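Local coordinates for putative L-alanine-DL-glutamate epimerase (Burkholderia xenovorans, PDB 3GO2), which probably catalyses a racemisation or epimerisation, as a magnesium-binding member of the mandelate racemase/muconate lactonizing enzyme family, at residues 11-14 with 19-22; 35-40 with 44-49; 128-133 with 148-153. All coordinates share one frame; numbering follows the deposited sequence.

Contact 1 of 3, residues 11-14 with 19-22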
# COMPACT_ATOMS: atom_id res chain seq x y z
N LEU A 11 31.03 37.72 -5.58
CA LEU A 11 31.95 38.03 -6.67
C LEU A 11 31.67 37.11 -7.85
O LEU A 11 31.13 36.03 -7.69
CB LEU A 11 33.41 37.83 -6.23
CG LEU A 11 34.01 38.69 -5.11
CD1 LEU A 11 33.35 38.51 -3.71
CD2 LEU A 11 35.51 38.38 -5.01
N CYS A 12 32.07 37.54 -9.03
CA CYS A 12 31.81 36.76 -10.25
C CYS A 12 32.97 36.93 -11.23
O CYS A 12 33.54 38.02 -11.33
CB CYS A 12 30.49 37.22 -10.86
SG CYS A 12 29.97 36.34 -12.33
N CYS A 13 33.37 35.86 -11.92
CA CYS A 13 34.40 35.97 -12.94
C CYS A 13 34.10 35.08 -14.13
O CYS A 13 33.30 34.12 -14.06
CB CYS A 13 35.78 35.66 -12.36
SG CYS A 13 36.06 33.91 -11.97
N ASP A 14 34.76 35.39 -15.24
CA ASP A 14 34.60 34.62 -16.47
C ASP A 14 35.14 33.20 -16.30
O ASP A 14 36.23 33.02 -15.77
CB ASP A 14 35.41 35.28 -17.59
CG ASP A 14 35.18 34.62 -18.92
OD1 ASP A 14 34.01 34.50 -19.31
OD2 ASP A 14 36.16 34.19 -19.55
N ASN A 19 30.09 31.59 -16.08
CA ASN A 19 30.83 32.31 -15.06
C ASN A 19 30.97 31.48 -13.82
O ASN A 19 30.18 30.55 -13.58
CB ASN A 19 30.10 33.59 -14.70
CG ASN A 19 30.01 34.54 -15.87
OD1 ASN A 19 30.98 34.70 -16.61
ND2 ASN A 19 28.86 35.18 -16.04
N TYR A 20 31.94 31.84 -13.00
CA TYR A 20 32.00 31.33 -11.63
C TYR A 20 31.48 32.41 -10.71
O TYR A 20 31.65 33.58 -10.98
CB TYR A 20 33.42 31.05 -11.20
CG TYR A 20 34.12 29.90 -11.86
CD1 TYR A 20 33.44 28.82 -12.43
CD2 TYR A 20 35.51 29.85 -11.83
CE1 TYR A 20 34.12 27.77 -12.99
CE2 TYR A 20 36.18 28.80 -12.39
CZ TYR A 20 35.49 27.76 -12.96
OH TYR A 20 36.20 26.71 -13.50
N HIS A 21 30.87 32.00 -9.60
CA HIS A 21 30.42 32.92 -8.58
C HIS A 21 30.94 32.51 -7.21
O HIS A 21 31.10 31.33 -6.94
CB HIS A 21 28.89 32.97 -8.51
CG HIS A 21 28.23 33.35 -9.80
ND1 HIS A 21 27.68 34.60 -9.99
CD2 HIS A 21 27.99 32.65 -10.93
CE1 HIS A 21 27.14 34.66 -11.20
NE2 HIS A 21 27.31 33.49 -11.79
N PHE A 22 31.12 33.49 -6.34
CA PHE A 22 31.68 33.26 -5.01
C PHE A 22 30.97 34.08 -3.97
O PHE A 22 30.52 35.19 -4.28
CB PHE A 22 33.19 33.61 -4.97
CG PHE A 22 33.97 32.96 -6.04
CD1 PHE A 22 34.41 31.66 -5.89
CD2 PHE A 22 34.26 33.61 -7.22
CE1 PHE A 22 35.11 31.03 -6.92
CE2 PHE A 22 34.97 32.99 -8.24
CZ PHE A 22 35.38 31.71 -8.09
O HOH W 1 27.91 36.58 -7.99
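Backbone hydrogen bonds fix L11 against F22 and C13 against Y20, the two hydrogen-bonded pairs of an antiparallel register. L11 N reaches F22 O at 2.9 Å and F22 N returns a bond to L11 O; C13 N gives to Y20 O, and Y20 N gives back to C13 O. C12 and H21 form the non-hydrogen-bonded pair between them, where the CA atoms close to 4.4 Å and a CA-H...O contact runs from H21 CA to L11 O at 3.3 Å. The axes of the two short segments run at 160° to each other, antiparallel, and with only four residues between them the strands 5-14 and 19-27 form a β hairpin in the N-terminal domain of the family; strand 32-37 continues the sheet beyond 19-27.

Sulfur-aromatic contacts mark both faces. With C12 SG anti to the backbone N (chi1 -178°), the thiol lies over one face of the H21 ring, 3.8 Å from its centroid but offset toward the rim, and SG comes nearest to H21 CE1. C12 SG also touches N19 CB at 3.6 Å. On the face carrying L11, C13, Y20 and F22, C13 SG meets the F22 ring at its edge, in plane, with F22 CE2 4.0 Å away, and also packs on Y20 CB. I384 of helix 381-386 touches L11, C13 and F22 on this face.

One water joins L11 O to H21 ND1, which it approaches in the ring plane at 2.8 Å. Y20 OH is held by E352. At the turn end, the side chains of D14 and N19 cross at about a right angle, with N19 OD1 3.6 Å from D14 CA, and D14 O accepts from W351 NE1.

Contact 2 of 3, residues 35-40 with 44-49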
# COMPACT_ATOMS: atom_id res chain seq x y z
N SER A 35 32.81 30.54 -0.34
CA SER A 35 32.20 29.42 -1.08
C SER A 35 32.14 29.76 -2.55
O SER A 35 32.39 30.90 -2.97
CB SER A 35 30.79 29.13 -0.55
OG SER A 35 29.90 30.19 -0.88
N GLU A 36 31.82 28.75 -3.35
CA GLU A 36 31.60 28.93 -4.78
C GLU A 36 30.18 28.47 -5.05
O GLU A 36 29.72 27.55 -4.40
CB GLU A 36 32.64 28.18 -5.61
CG GLU A 36 32.43 28.34 -7.12
CD GLU A 36 33.48 27.61 -7.95
OE1 GLU A 36 34.50 27.20 -7.40
OE2 GLU A 36 33.27 27.47 -9.19
N PHE A 37 29.46 29.18 -5.91
CA PHE A 37 28.11 28.79 -6.35
C PHE A 37 27.96 29.01 -7.86
O PHE A 37 28.87 29.50 -8.52
CB PHE A 37 27.03 29.50 -5.53
CG PHE A 37 26.93 30.99 -5.75
CD1 PHE A 37 25.99 31.54 -6.64
CD2 PHE A 37 27.75 31.85 -5.07
CE1 PHE A 37 25.87 32.92 -6.80
CE2 PHE A 37 27.66 33.23 -5.25
CZ PHE A 37 26.73 33.76 -6.13
N ASP A 38 26.82 28.64 -8.42
CA ASP A 38 26.60 28.62 -9.84
C ASP A 38 25.22 29.14 -10.18
O ASP A 38 24.25 28.88 -9.45
CB ASP A 38 26.77 27.18 -10.33
CG ASP A 38 26.39 26.99 -11.76
OD1 ASP A 38 27.28 27.22 -12.62
OD2 ASP A 38 25.22 26.60 -12.02
N GLU A 39 25.13 29.87 -11.29
CA GLU A 39 23.83 30.27 -11.85
C GLU A 39 23.59 29.66 -13.24
O GLU A 39 22.44 29.63 -13.71
CB GLU A 39 23.73 31.77 -11.97
CG GLU A 39 23.65 32.47 -10.63
CD GLU A 39 23.39 33.94 -10.72
OE1 GLU A 39 23.34 34.47 -11.84
OE2 GLU A 39 23.25 34.57 -9.65
N GLY A 40 24.65 29.18 -13.87
CA GLY A 40 24.55 28.59 -15.22
C GLY A 40 23.71 27.34 -15.41
O GLY A 40 23.09 27.18 -16.46
N PRO A 44 19.15 31.01 -12.61
CA PRO A 44 19.19 32.46 -12.49
C PRO A 44 18.65 32.95 -11.14
O PRO A 44 17.69 32.38 -10.63
CB PRO A 44 18.25 32.93 -13.61
CG PRO A 44 17.29 31.78 -13.81
CD PRO A 44 18.10 30.54 -13.54
N GLY A 45 19.27 33.99 -10.59
CA GLY A 45 18.75 34.62 -9.38
C GLY A 45 19.46 34.29 -8.07
O GLY A 45 19.15 34.89 -7.02
N VAL A 46 20.38 33.32 -8.08
CA VAL A 46 21.04 32.92 -6.82
C VAL A 46 21.75 34.10 -6.14
O VAL A 46 21.66 34.30 -4.93
CB VAL A 46 22.05 31.75 -7.00
CG1 VAL A 46 22.63 31.35 -5.65
CG2 VAL A 46 21.35 30.54 -7.67
N THR A 47 22.46 34.90 -6.94
CA THR A 47 23.15 36.07 -6.41
C THR A 47 22.19 37.01 -5.69
O THR A 47 22.49 37.53 -4.61
CB THR A 47 23.93 36.83 -7.50
OG1 THR A 47 24.85 35.94 -8.18
CG2 THR A 47 24.68 38.04 -6.89
N ALA A 48 21.00 37.22 -6.26
CA ALA A 48 20.03 38.11 -5.66
C ALA A 48 19.53 37.61 -4.31
O ALA A 48 19.33 38.38 -3.38
CB ALA A 48 18.86 38.35 -6.61
N VAL A 49 19.31 36.30 -4.22
CA VAL A 49 18.96 35.66 -2.96
C VAL A 49 20.03 35.88 -1.90
O VAL A 49 19.74 36.27 -0.76
CB VAL A 49 18.72 34.11 -3.15
CG1 VAL A 49 18.47 33.45 -1.81
CG2 VAL A 49 17.55 33.87 -4.14
O HOH W 2 20.90 36.86 -9.39
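E39 OE2 takes two hydrogen bonds from T47. T47 N donates to E39 OE2 at 2.8 Å, nearly along the C-O axis, with an N-H...O angle of 159°; T47 OG1 donates to E39 OE2 at 2.6 Å from above the carboxylate plane, 46° out of it. One oxygen is thus gripped from two directions by a single residue. The chain of E39 is extended beyond CG (chi2 -174°), which carries the carboxylate across to T47. A water adds a long third approach to OE2 and accepts from A48 N, the next amide of the helix.

Beside this polar pair, F37 packs on V46, F37 CD1 to V46 CG1 at 3.5 Å, the two side chains sliding past each other in opposite directions. T47 OG1 lies at the edge of the F37 ring, in its plane, 3.5 Å from F37 CE1. E39 CG also rests on V46 CB at 4.0 Å.

The geometry is that of a side chain bound to an N-terminal amide of a helix: G45 occupies the N-cap position of helix 46-57, and E39 comes from the loop that follows strand 32-37. Negative charge at this end would be expected to interact well with the helix dipole. At the backbone angles of G45 a CB would be jammed against the carbonyl O of P44, which calls for glycine here. The strand-to-helix connection belongs to the N-terminal domain of the family.

Further out, F37 meets the ring of H21 and touches A90, V46 rests on V83 and E86 of helix 82-103, and P44 packs on Q52 of the second subunit.

Contact 3 of 3, residues 128-133 with 148-153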
# COMPACT_ATOMS: atom_id res chain seq x y z
N THR A 128 32.68 15.15 -23.17
CA THR A 128 31.69 16.19 -23.33
C THR A 128 32.24 17.62 -23.44
O THR A 128 31.82 18.37 -24.33
CB THR A 128 30.70 16.09 -22.17
OG1 THR A 128 30.23 14.75 -22.08
CG2 THR A 128 29.56 17.07 -22.30
N TRP A 129 33.15 17.99 -22.54
CA TRP A 129 33.79 19.30 -22.56
C TRP A 129 34.62 19.54 -23.82
O TRP A 129 34.56 20.62 -24.38
CB TRP A 129 34.65 19.48 -21.31
CG TRP A 129 33.96 19.97 -20.06
CD1 TRP A 129 34.57 20.28 -18.88
CD2 TRP A 129 32.55 20.21 -19.85
NE1 TRP A 129 33.65 20.69 -17.95
CE2 TRP A 129 32.40 20.65 -18.52
CE3 TRP A 129 31.41 20.07 -20.64
CZ2 TRP A 129 31.16 20.95 -17.95
CZ3 TRP A 129 30.18 20.39 -20.09
CH2 TRP A 129 30.06 20.82 -18.76
N ARG A 130 35.37 18.54 -24.28
CA ARG A 130 36.15 18.69 -25.51
C ARG A 130 35.28 18.76 -26.76
O ARG A 130 35.68 19.31 -27.77
CB ARG A 130 37.19 17.58 -25.65
CG ARG A 130 38.27 17.67 -24.60
CD ARG A 130 39.21 16.48 -24.59
NE ARG A 130 40.09 16.52 -23.44
CZ ARG A 130 41.21 15.81 -23.31
NH1 ARG A 130 41.59 14.98 -24.28
NH2 ARG A 130 41.94 15.93 -22.22
N ILE A 131 34.08 18.19 -26.70
CA ILE A 131 33.17 18.27 -27.83
C ILE A 131 32.39 19.58 -27.82
O ILE A 131 32.25 20.25 -28.86
CB ILE A 131 32.15 17.11 -27.82
CG1 ILE A 131 32.85 15.75 -27.99
CG2 ILE A 131 31.06 17.32 -28.87
CD1 ILE A 131 31.94 14.58 -27.70
N ASN A 132 31.86 19.94 -26.64
CA ASN A 132 30.95 21.08 -26.51
C ASN A 132 31.64 22.43 -26.36
O ASN A 132 31.10 23.45 -26.83
CB ASN A 132 30.00 20.88 -25.32
CG ASN A 132 29.00 19.77 -25.54
OD1 ASN A 132 28.85 19.22 -26.63
ND2 ASN A 132 28.25 19.46 -24.49
N HIS A 133 32.81 22.45 -25.72
CA HIS A 133 33.52 23.70 -25.44
C HIS A 133 35.00 23.65 -25.86
O HIS A 133 35.89 23.93 -25.06
CB HIS A 133 33.34 24.05 -23.95
CG HIS A 133 31.92 24.04 -23.51
ND1 HIS A 133 31.00 24.97 -23.95
CD2 HIS A 133 31.25 23.21 -22.67
CE1 HIS A 133 29.82 24.71 -23.42
NE2 HIS A 133 29.94 23.65 -22.64
N LYS A 148 37.39 7.96 -28.86
CA LYS A 148 38.24 6.85 -28.48
C LYS A 148 39.53 7.36 -27.85
O LYS A 148 39.94 6.90 -26.80
CB LYS A 148 38.57 5.97 -29.69
CG LYS A 148 39.47 4.81 -29.36
CD LYS A 148 39.74 3.98 -30.58
CE LYS A 148 40.75 2.87 -30.31
NZ LYS A 148 40.74 1.83 -31.38
N ARG A 149 40.17 8.33 -28.49
CA ARG A 149 41.44 8.84 -27.98
C ARG A 149 41.32 9.49 -26.63
O ARG A 149 42.25 9.41 -25.85
CB ARG A 149 42.05 9.83 -28.95
CG ARG A 149 42.58 9.17 -30.20
CD ARG A 149 43.45 10.15 -30.98
NE ARG A 149 42.77 11.42 -31.29
CZ ARG A 149 42.10 11.67 -32.41
NH1 ARG A 149 41.54 12.86 -32.58
NH2 ARG A 149 41.98 10.74 -33.36
N THR A 150 40.19 10.14 -26.36
CA THR A 150 39.96 10.75 -25.06
C THR A 150 39.89 9.70 -23.96
O THR A 150 40.45 9.89 -22.88
CB THR A 150 38.69 11.62 -25.05
OG1 THR A 150 38.73 12.58 -26.11
CG2 THR A 150 38.57 12.37 -23.75
N ALA A 151 39.20 8.58 -24.21
CA ALA A 151 39.14 7.48 -23.26
C ALA A 151 40.52 6.86 -23.07
O ALA A 151 40.89 6.52 -21.95
CB ALA A 151 38.15 6.43 -23.70
N GLU A 152 41.28 6.72 -24.15
CA GLU A 152 42.70 6.26 -24.03
C GLU A 152 43.53 7.18 -23.13
O GLU A 152 44.36 6.71 -22.35
CB GLU A 152 43.37 6.15 -25.40
CG GLU A 152 42.77 5.09 -26.33
CD GLU A 152 43.39 5.04 -27.73
OE1 GLU A 152 43.87 6.08 -28.25
OE2 GLU A 152 43.35 3.93 -28.31
N GLU A 153 43.35 8.48 -23.27
CA GLU A 153 44.06 9.44 -22.44
C GLU A 153 43.68 9.27 -20.95
O GLU A 153 44.54 9.28 -20.06
CB GLU A 153 43.82 10.87 -22.93
CG GLU A 153 44.48 11.91 -22.09
CD GLU A 153 44.22 13.31 -22.54
OE1 GLU A 153 44.00 13.56 -23.74
OE2 GLU A 153 44.28 14.17 -21.65
O HOH W 3 40.87 14.01 -26.79
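Helix 128-132, in the loop region after strand 118-123, is tied to helix 144-156 by a salt bridge between R130 and E153. The grip is bidentate and end-on: R130 NH1 donates to E153 OE1 at 2.8 Å, and R130 NH2 to E153 OE2 at 3.0 Å, with N-H...O angles of 172° and 169°. Both acceptors lie close to the guanidinium plane, yet the two nitrogens approach from above the carboxylate plane, because the two flat groups are turned 48° apart.

The extended chains of both residues, E153 with its CG anti to the backbone N, span the gap between the helices. T150 CG2 lies over one face of the guanidinium, 4.0 Å from R130 NH1. A water in the guanidinium plane accepts from R130 NH1 at 2.8 Å and donates to T150 OG1, which itself bonds to G146 O.

Both charges have further partners: R130 NE pairs with D347 and E153 OE2 with R157. W123 of strand 118-123 touches both side chains. The arrangement is a networked, bidentate interhelical salt bridge, buried on the R130 side, that joins a short helix to a longer one near the start of the barrel-like domain.

In the fold
The contacts follow in series along the chain, each closing before the next opens. Contacts 1 and 2 are neighbours, their centres 9 Å apart, and share the antiparallel sheet of strands 5-14, 19-27 and 32-37: H21 O lies 2.9 Å from F37 N, a probable hydrogen bond, so the hairpin leads into the strand that delivers contact 2. Contact 3 stands apart, about 26 Å from contact 1 and 28 Å from contact 2 between centres, with nearest atoms about 8 and 9 Å away and no touch. The first two lie within the N-terminal domain, whereas residues 128-133 and 148-153 join helices near the start of the barrel-like C-terminal domain.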